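Local atomic coordinates of beta-glucosidase (PDB entry 6JXG), a protein that probably hydrolyses terminal, non-reducing beta-D-glucosyl residues of its substrates and so releases beta-D-glucose. Residues 360-365 and 374-379; 390-395 and 507-512. All blocks are in the same frame, centred on the assembly; numbering follows the deposited sequence.

Interaction 1 (360-365 and 374-379)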
ATOM      1  N   ILE A 360      21.307 -10.043   9.476  1.00 14.80           N
ATOM      2  CA  ILE A 360      22.357  -9.013   9.389  1.00 16.77           C
ATOM      3  C   ILE A 360      22.221  -8.157   8.160  1.00 14.97           C
ATOM      4  O   ILE A 360      21.620  -8.571   7.180  1.00 16.13           O
ATOM      5  CB  ILE A 360      23.770  -9.646   9.375  1.00 17.68           C
ATOM      6  CG1 ILE A 360      23.910 -10.589   8.171  1.00 18.47           C
ATOM      7  CG2 ILE A 360      24.027 -10.263  10.746  1.00 18.43           C
ATOM      8  CD1 ILE A 360      25.304 -11.107   7.959  1.00 21.12           C
ATOM      9  N   ASP A 361      22.747  -6.942   8.236  1.00 15.37           N
ATOM     10  CA  ASP A 361      22.753  -6.076   7.070  1.00 16.63           C
ATOM     11  C   ASP A 361      23.607  -6.731   5.943  1.00 16.46           C
ATOM     12  O   ASP A 361      24.611  -7.421   6.221  1.00 16.66           O
ATOM     13  CB  ASP A 361      23.338  -4.728   7.407  1.00 17.01           C
ATOM     14  CG  ASP A 361      22.326  -3.787   8.094  1.00 17.84           C
ATOM     15  OD1 ASP A 361      21.137  -4.101   8.115  1.00 20.88           O
ATOM     16  OD2 ASP A 361      22.742  -2.757   8.570  1.00 21.23           O
ATOM     17  N   ASN A 362      23.217  -6.464   4.715  1.00 15.49           N
ATOM     18  CA  ASN A 362      23.911  -6.923   3.527  1.00 15.78           C
ATOM     19  C   ASN A 362      25.370  -6.567   3.683  1.00 16.72           C
ATOM     20  O   ASN A 362      25.661  -5.398   3.869  1.00 15.68           O
ATOM     21  CB  ASN A 362      23.335  -6.274   2.289  1.00 16.09           C
ATOM     22  CG  ASN A 362      24.023  -6.758   1.005  1.00 17.17           C
ATOM     23  OD1 ASN A 362      25.143  -7.336   1.038  1.00 17.74           O
ATOM     24  ND2 ASN A 362      23.355  -6.591  -0.106  1.00 16.15           N
ATOM     25  N   PRO A 363      26.267  -7.574   3.699  1.00 20.23           N
ATOM     26  CA  PRO A 363      27.703  -7.309   3.918  1.00 20.52           C
ATOM     27  C   PRO A 363      28.306  -6.409   2.842  1.00 20.13           C
ATOM     28  O   PRO A 363      29.240  -5.738   3.123  1.00 20.67           O
ATOM     29  CB  PRO A 363      28.346  -8.714   3.843  1.00 21.94           C
ATOM     30  CG  PRO A 363      27.260  -9.668   4.176  1.00 22.15           C
ATOM     31  CD  PRO A 363      25.949  -9.021   3.775  1.00 20.76           C
ATOM     32  N   ALA A 364      27.770  -6.394   1.635  1.00 20.87           N
ATOM     33  CA  ALA A 364      28.286  -5.508   0.572  1.00 18.79           C
ATOM     34  C   ALA A 364      27.801  -4.057   0.742  1.00 20.46           C
ATOM     35  O   ALA A 364      28.226  -3.185   0.032  1.00 18.35           O
ATOM     36  CB  ALA A 364      27.853  -6.051  -0.784  1.00 18.57           C
ATOM     37  N   GLY A 365      26.842  -3.817   1.627  1.00 17.78           N
ATOM     38  CA  GLY A 365      26.269  -2.492   1.817  1.00 17.77           C
ATOM     39  C   GLY A 365      24.736  -2.477   1.630  1.00 16.81           C
ATOM     40  O   GLY A 365      24.208  -3.151   0.712  1.00 16.58           O
ATOM     41  N   CYS A 374      18.050  -6.988  -5.034  1.00 15.35           N
ATOM     42  CA  CYS A 374      18.534  -8.266  -4.591  1.00 15.99           C
ATOM     43  C   CYS A 374      17.834  -8.612  -3.270  1.00 16.64           C
ATOM     44  O   CYS A 374      17.318  -7.698  -2.556  1.00 15.59           O
ATOM     45  CB  CYS A 374      20.077  -8.185  -4.359  1.00 17.69           C
ATOM     46  SG  CYS A 374      20.621  -7.202  -2.945  1.00 17.87           S
ATOM     47  N   ASP A 375      17.949  -9.888  -2.852  1.00 14.71           N
ATOM     48  CA  ASP A 375      17.467 -10.326  -1.528  1.00 14.85           C
ATOM     49  C   ASP A 375      18.662 -10.898  -0.770  1.00 17.72           C
ATOM     50  O   ASP A 375      18.790 -12.112  -0.620  1.00 19.23           O
ATOM     51  CB  ASP A 375      16.362 -11.361  -1.693  1.00 14.76           C
ATOM     52  CG  ASP A 375      15.764 -11.840  -0.366  1.00 14.82           C
ATOM     53  OD1 ASP A 375      15.920 -11.160   0.633  1.00 13.98           O
ATOM     54  OD2 ASP A 375      15.197 -12.962  -0.323  1.00 15.88           O
ATOM     55  N   THR A 376      19.547 -10.022  -0.366  1.00 16.20           N
ATOM     56  CA  THR A 376      20.829 -10.375   0.245  1.00 14.94           C
ATOM     57  C   THR A 376      20.898  -9.621   1.548  1.00 14.26           C
ATOM     58  O   THR A 376      20.613  -8.413   1.606  1.00 14.10           O
ATOM     59  CB  THR A 376      21.997  -9.961  -0.662  1.00 14.74           C
ATOM     60  OG1 THR A 376      21.865 -10.679  -1.875  1.00 13.72           O
ATOM     61  CG2 THR A 376      23.323 -10.366  -0.039  1.00 15.26           C
ATOM     62  N   GLY A 377      21.283 -10.293   2.614  1.00 12.75           N
ATOM     63  CA  GLY A 377      21.108  -9.732   3.920  1.00 13.42           C
ATOM     64  C   GLY A 377      19.644  -9.388   4.299  1.00 12.41           C
ATOM     65  O   GLY A 377      18.701  -9.834   3.654  1.00 14.33           O
ATOM     66  N   HIS A 378      19.501  -8.619   5.380  1.00 13.73           N
ATOM     67  CA  HIS A 378      18.220  -8.216   5.911  1.00 12.73           C
ATOM     68  C   HIS A 378      17.337  -7.536   4.902  1.00 12.61           C
ATOM     69  O   HIS A 378      17.762  -6.619   4.240  1.00 12.57           O
ATOM     70  CB  HIS A 378      18.377  -7.341   7.110  1.00 12.54           C
ATOM     71  CG  HIS A 378      17.100  -7.187   7.843  1.00 13.36           C
ATOM     72  ND1 HIS A 378      16.323  -8.270   8.196  1.00 12.97           N
ATOM     73  CD2 HIS A 378      16.416  -6.084   8.220  1.00 12.68           C
ATOM     74  CE1 HIS A 378      15.232  -7.827   8.804  1.00 13.56           C
ATOM     75  NE2 HIS A 378      15.260  -6.511   8.813  1.00 13.44           N
ATOM     76  N   LEU A 379      16.122  -8.052   4.758  1.00 11.96           N
ATOM     77  CA  LEU A 379      15.211  -7.575   3.773  1.00 12.13           C
ATOM     78  C   LEU A 379      14.233  -6.565   4.408  1.00 12.26           C
ATOM     79  O   LEU A 379      13.463  -6.967   5.308  1.00 12.67           O
ATOM     80  CB  LEU A 379      14.409  -8.731   3.154  1.00 12.40           C
ATOM     81  CG  LEU A 379      13.346  -8.321   2.145  1.00 12.58           C
ATOM     82  CD1 LEU A 379      14.013  -7.789   0.875  1.00 14.12           C
ATOM     83  CD2 LEU A 379      12.473  -9.460   1.751  1.00 14.29           C
TER
HETATM   84  O   HOH W   1      20.461  -5.550   4.190  1.00  9.81           O
HETATM   85  O   HOH W   2      20.474  -5.733   0.358  1.00 13.06           O

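Interaction 2 (390-395 and 507-512)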
ATOM      1  N   PHE A 390      18.527   3.615   2.186  1.00 11.42           N
ATOM      2  CA  PHE A 390      18.464   3.591   3.619  1.00 11.49           C
ATOM      3  C   PHE A 390      19.507   4.550   4.179  1.00 12.06           C
ATOM      4  O   PHE A 390      20.665   4.491   3.736  1.00 12.63           O
ATOM      5  CB  PHE A 390      18.826   2.213   4.169  1.00 11.09           C
ATOM      6  CG  PHE A 390      17.861   1.113   3.793  1.00 11.10           C
ATOM      7  CD1 PHE A 390      16.738   0.931   4.514  1.00 11.29           C
ATOM      8  CD2 PHE A 390      18.137   0.242   2.730  1.00 11.15           C
ATOM      9  CE1 PHE A 390      15.869  -0.117   4.237  1.00 11.17           C
ATOM     10  CE2 PHE A 390      17.292  -0.802   2.437  1.00 11.31           C
ATOM     11  CZ  PHE A 390      16.144  -0.970   3.182  1.00 10.85           C
ATOM     12  N   PRO A 391      19.118   5.425   5.137  1.00 12.42           N
ATOM     13  CA  PRO A 391      20.178   6.191   5.848  1.00 13.46           C
ATOM     14  C   PRO A 391      20.964   5.288   6.816  1.00 14.21           C
ATOM     15  O   PRO A 391      22.078   5.613   7.183  1.00 14.28           O
ATOM     16  CB  PRO A 391      19.409   7.260   6.644  1.00 13.70           C
ATOM     17  CG  PRO A 391      18.026   6.706   6.776  1.00 13.27           C
ATOM     18  CD  PRO A 391      17.780   5.729   5.647  1.00 12.58           C
ATOM     19  N   TYR A 392      20.380   4.162   7.166  1.00 13.58           N
ATOM     20  CA  TYR A 392      20.961   3.113   8.030  1.00 12.71           C
ATOM     21  C   TYR A 392      19.894   2.019   7.973  1.00 12.51           C
ATOM     22  O   TYR A 392      18.788   2.263   7.479  1.00 13.10           O
ATOM     23  CB  TYR A 392      21.162   3.620   9.471  1.00 13.25           C
ATOM     24  CG  TYR A 392      19.924   4.061  10.175  1.00 12.19           C
ATOM     25  CD1 TYR A 392      19.106   3.152  10.850  1.00 12.06           C
ATOM     26  CD2 TYR A 392      19.515   5.395  10.153  1.00 13.73           C
ATOM     27  CE1 TYR A 392      17.937   3.544  11.464  1.00 12.17           C
ATOM     28  CE2 TYR A 392      18.349   5.800  10.797  1.00 11.96           C
ATOM     29  CZ  TYR A 392      17.538   4.850  11.427  1.00 13.09           C
ATOM     30  OH  TYR A 392      16.349   5.258  12.071  1.00 12.50           O
ATOM     31  N   LEU A 393      20.222   0.807   8.363  1.00 12.36           N
ATOM     32  CA  LEU A 393      19.179  -0.248   8.447  1.00 12.94           C
ATOM     33  C   LEU A 393      19.492  -1.028   9.705  1.00 13.23           C
ATOM     34  O   LEU A 393      20.565  -1.657   9.789  1.00 13.71           O
ATOM     35  CB  LEU A 393      19.192  -1.150   7.208  1.00 12.58           C
ATOM     36  CG  LEU A 393      18.296  -2.407   7.302  1.00 12.49           C
ATOM     37  CD1 LEU A 393      16.859  -2.006   7.557  1.00 11.39           C
ATOM     38  CD2 LEU A 393      18.430  -3.247   6.043  1.00 12.15           C
ATOM     39  N   VAL A 394      18.623  -0.937  10.706  1.00 12.97           N
ATOM     40  CA  VAL A 394      18.780  -1.762  11.905  1.00 14.92           C
ATOM     41  C   VAL A 394      18.401  -3.248  11.582  1.00 15.82           C
ATOM     42  O   VAL A 394      17.237  -3.574  11.401  1.00 13.34           O
ATOM     43  CB  VAL A 394      17.942  -1.267  13.086  1.00 15.88           C
ATOM     44  CG1 VAL A 394      18.240  -2.145  14.306  1.00 18.10           C
ATOM     45  CG2 VAL A 394      18.198   0.185  13.386  1.00 16.94           C
ATOM     46  N   ALA A 395      19.407  -4.101  11.442  1.00 14.63           N
ATOM     47  CA  ALA A 395      19.149  -5.509  11.229  1.00 15.58           C
ATOM     48  C   ALA A 395      18.751  -6.205  12.525  1.00 14.81           C
ATOM     49  O   ALA A 395      19.073  -5.736  13.590  1.00 16.23           O
ATOM     50  CB  ALA A 395      20.364  -6.185  10.643  1.00 15.63           C
ATOM     51  N   SER A 507       9.829  -3.675   6.442  1.00 11.54           N
ATOM     52  CA  SER A 507       9.525  -2.573   7.363  1.00 12.80           C
ATOM     53  C   SER A 507      10.528  -1.433   7.435  1.00 12.27           C
ATOM     54  O   SER A 507      10.463  -0.615   8.346  1.00 13.62           O
ATOM     55  CB  SER A 507       9.198  -3.125   8.793  1.00 13.98           C
ATOM     56  OG  SER A 507      10.295  -3.756   9.443  1.00 14.78           O
ATOM     57  N   GLY A 508      11.390  -1.287   6.422  1.00 13.11           N
ATOM     58  CA  GLY A 508      12.186  -0.087   6.342  1.00 12.52           C
ATOM     59  C   GLY A 508      13.298  -0.029   7.364  1.00 12.46           C
ATOM     60  O   GLY A 508      13.624  -1.039   8.040  1.00 13.05           O
ATOM     61  N   GLN A 509      13.827   1.188   7.548  1.00 13.36           N
ATOM     62  CA  GLN A 509      15.092   1.395   8.271  1.00 12.38           C
ATOM     63  C   GLN A 509      15.114   0.945   9.713  1.00 12.38           C
ATOM     64  O   GLN A 509      16.196   0.523  10.228  1.00 11.48           O
ATOM     65  CB  GLN A 509      15.546   2.860   8.188  1.00 11.93           C
ATOM     66  CG  GLN A 509      14.638   3.865   8.944  1.00 12.04           C
ATOM     67  CD  GLN A 509      14.942   5.295   8.564  1.00 12.49           C
ATOM     68  OE1 GLN A 509      15.080   5.619   7.382  1.00 12.82           O
ATOM     69  NE2 GLN A 509      15.075   6.161   9.559  1.00 13.86           N
ATOM     70  N   GLU A 510      13.961   1.072  10.367  1.00 12.47           N
ATOM     71  CA  GLU A 510      13.867   0.669  11.765  1.00 12.51           C
ATOM     72  C   GLU A 510      13.458  -0.795  12.022  1.00 12.64           C
ATOM     73  O   GLU A 510      13.309  -1.196  13.185  1.00 14.14           O
ATOM     74  CB  GLU A 510      12.954   1.641  12.527  1.00 12.90           C
ATOM     75  CG  GLU A 510      13.677   2.963  12.799  1.00 13.29           C
ATOM     76  CD  GLU A 510      14.616   2.979  13.981  1.00 14.43           C
ATOM     77  OE1 GLU A 510      14.346   2.288  15.029  1.00 13.53           O
ATOM     78  OE2 GLU A 510      15.636   3.699  13.869  1.00 13.69           O
ATOM     79  N   SER A 511      13.419  -1.595  10.965  1.00 12.37           N
ATOM     80  CA  SER A 511      12.982  -3.005  11.011  1.00 11.41           C
ATOM     81  C   SER A 511      13.403  -3.764  12.291  1.00 11.73           C
ATOM     82  O   SER A 511      12.558  -4.247  13.056  1.00 13.12           O
ATOM     83  CB  SER A 511      13.511  -3.757   9.753  1.00 10.72           C
ATOM     84  OG  SER A 511      13.139  -5.126   9.765  1.00 11.97           O
ATOM     85  N   GLY A 512      14.700  -3.916  12.481  1.00 13.96           N
ATOM     86  CA  GLY A 512      15.229  -4.724  13.564  1.00 13.42           C
ATOM     87  C   GLY A 512      14.891  -4.168  14.946  1.00 13.19           C
ATOM     88  O   GLY A 512      14.734  -4.958  15.910  1.00 12.47           O
TER

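Interaction 1 (360-365 and 374-379)
An Asx turn built on Asn362, with a type I beta turn from Asn362 to Gly365 around it, forms one wall of this loop-to-loop contact in the family 3 C-terminal domain. Both segments belong to the long connection between strand 351-355 and helix 396-406. The tight end lies at Gly377. There His378 N donates to Ile360 O at 2.8 Å, a bond that lies in the carbonyl plane. Gly377 CA sits 3.5 Å from the same Ile360 O, and its backbone has a positive phi of 59°. A beta carbon on Gly377 would collide with Asn362 N, so this close approach of the two backbones is consistent with the absence of a side chain at Gly377. The imidazole of His378 turns away from the contact, and its ND1 is hydrogen-bonded to the carbonyl oxygen of Asp358.

Toward the turn the packing loosens and water takes over. One water accepts from Asn362 N and donates to His378 O. The Asn362 side chain, with CG anti to the backbone N (chi1 -179°), crosses Thr376 obliquely, and its ND2 lies 3.7 Å from Thr376 CB. A second water links the two sides, accepting from Asn362 ND2 and donating to Thr376 O. Beyond ND2 stands SG of Cys374, tied to Cys369 in a disulfide, whereas Pro363 and Ala364 are exposed. An alanine at Asn362 would remove both OD1 and ND2 and would probably loosen the turn as well as the water bridge to Thr376. The turn is further closed by Gly365 N, which donates to Asn362 O at 3.0 Å. Inside it, Ala364 N reaches Asn362 OD1 at 2.9 Å from above the amide's carbonyl plane, 44° out of it.

Interaction 2 (390-395 and 507-512)
Two aromatic rings frame Gln509 and its neighbours. The Phe390 ring carries Leu393 CD2 over one face, offset toward the rim, and turns its edge to the Gly508-Gln509 peptide, with CE1 4.0 Å from Gly508 C. On the Tyr392 ring, Gln509 CB lies 4.1 Å above one face, again near the rim, while Glu510 OE2 comes in at the edge. The phenol meets the carboxylate steeply, the two planes being 78° apart.

At the tip of that ring, Tyr392 OH donates to Glu510 OE2 over a very short 2.5 Å, and OE2 receives the proton on its anti lone pair, the one away from OE1. Glu510 is bent at chi2 to bring the group there, and its OE1 is held by Asn513. The same hydroxyl accepts a weak bond from Gln509 NE2 at 3.0 Å, so it is gripped from two sides; so short a bond to Glu510 suggests a strong one, in which the hydroxyl proton may be partly shared with the carboxylate. The other end of the amide, OE1, packs 3.2 Å from Pro391 CG and accepts from Ala71 N.

The backbones are tied together as well. Val394 N donates to Gln509 O at 2.9 Å and lies nearly on the C=O axis, and Leu393 CA adds a CA-H...O contact to that oxygen. Gly512 N donates to Val394 O at 2.8 Å; a side chain at Gly512 would clash here. By contrast, the buried Tyr392 O has no polar partner.

A type I turn from Gly508 to Ser511 leads into helix 511-519, with Glu510 at its N-cap, and Ala395 occupies the N-cap position of helix 396-406. The contact thus joins two strand-to-helix connections of the alpha/beta C-terminal domain, which follow the parallel strands 351-355 and 498-503.

Overall arrangement
The two contacts differ chiefly in depth. Interaction 2 is buried and links segments 112 residues apart, whereas interaction 1 is partly buried and joins neighbouring parts of one loop. Their chemistry follows: water bridges and one direct backbone bond close the outer contact, while direct bonds, aromatic edges and a tyrosine-carboxylate pair fill the inner one. Three of the four segments lie in the connection between strand 351-355 and helix 396-406; only 507-512 comes from another part of the domain. Their centres are about 11 Å apart, and His378 NE2 and Ser511 OG, 2.7 Å apart in a probable hydrogen bond, join them, beside Asp361 packed against Ala395.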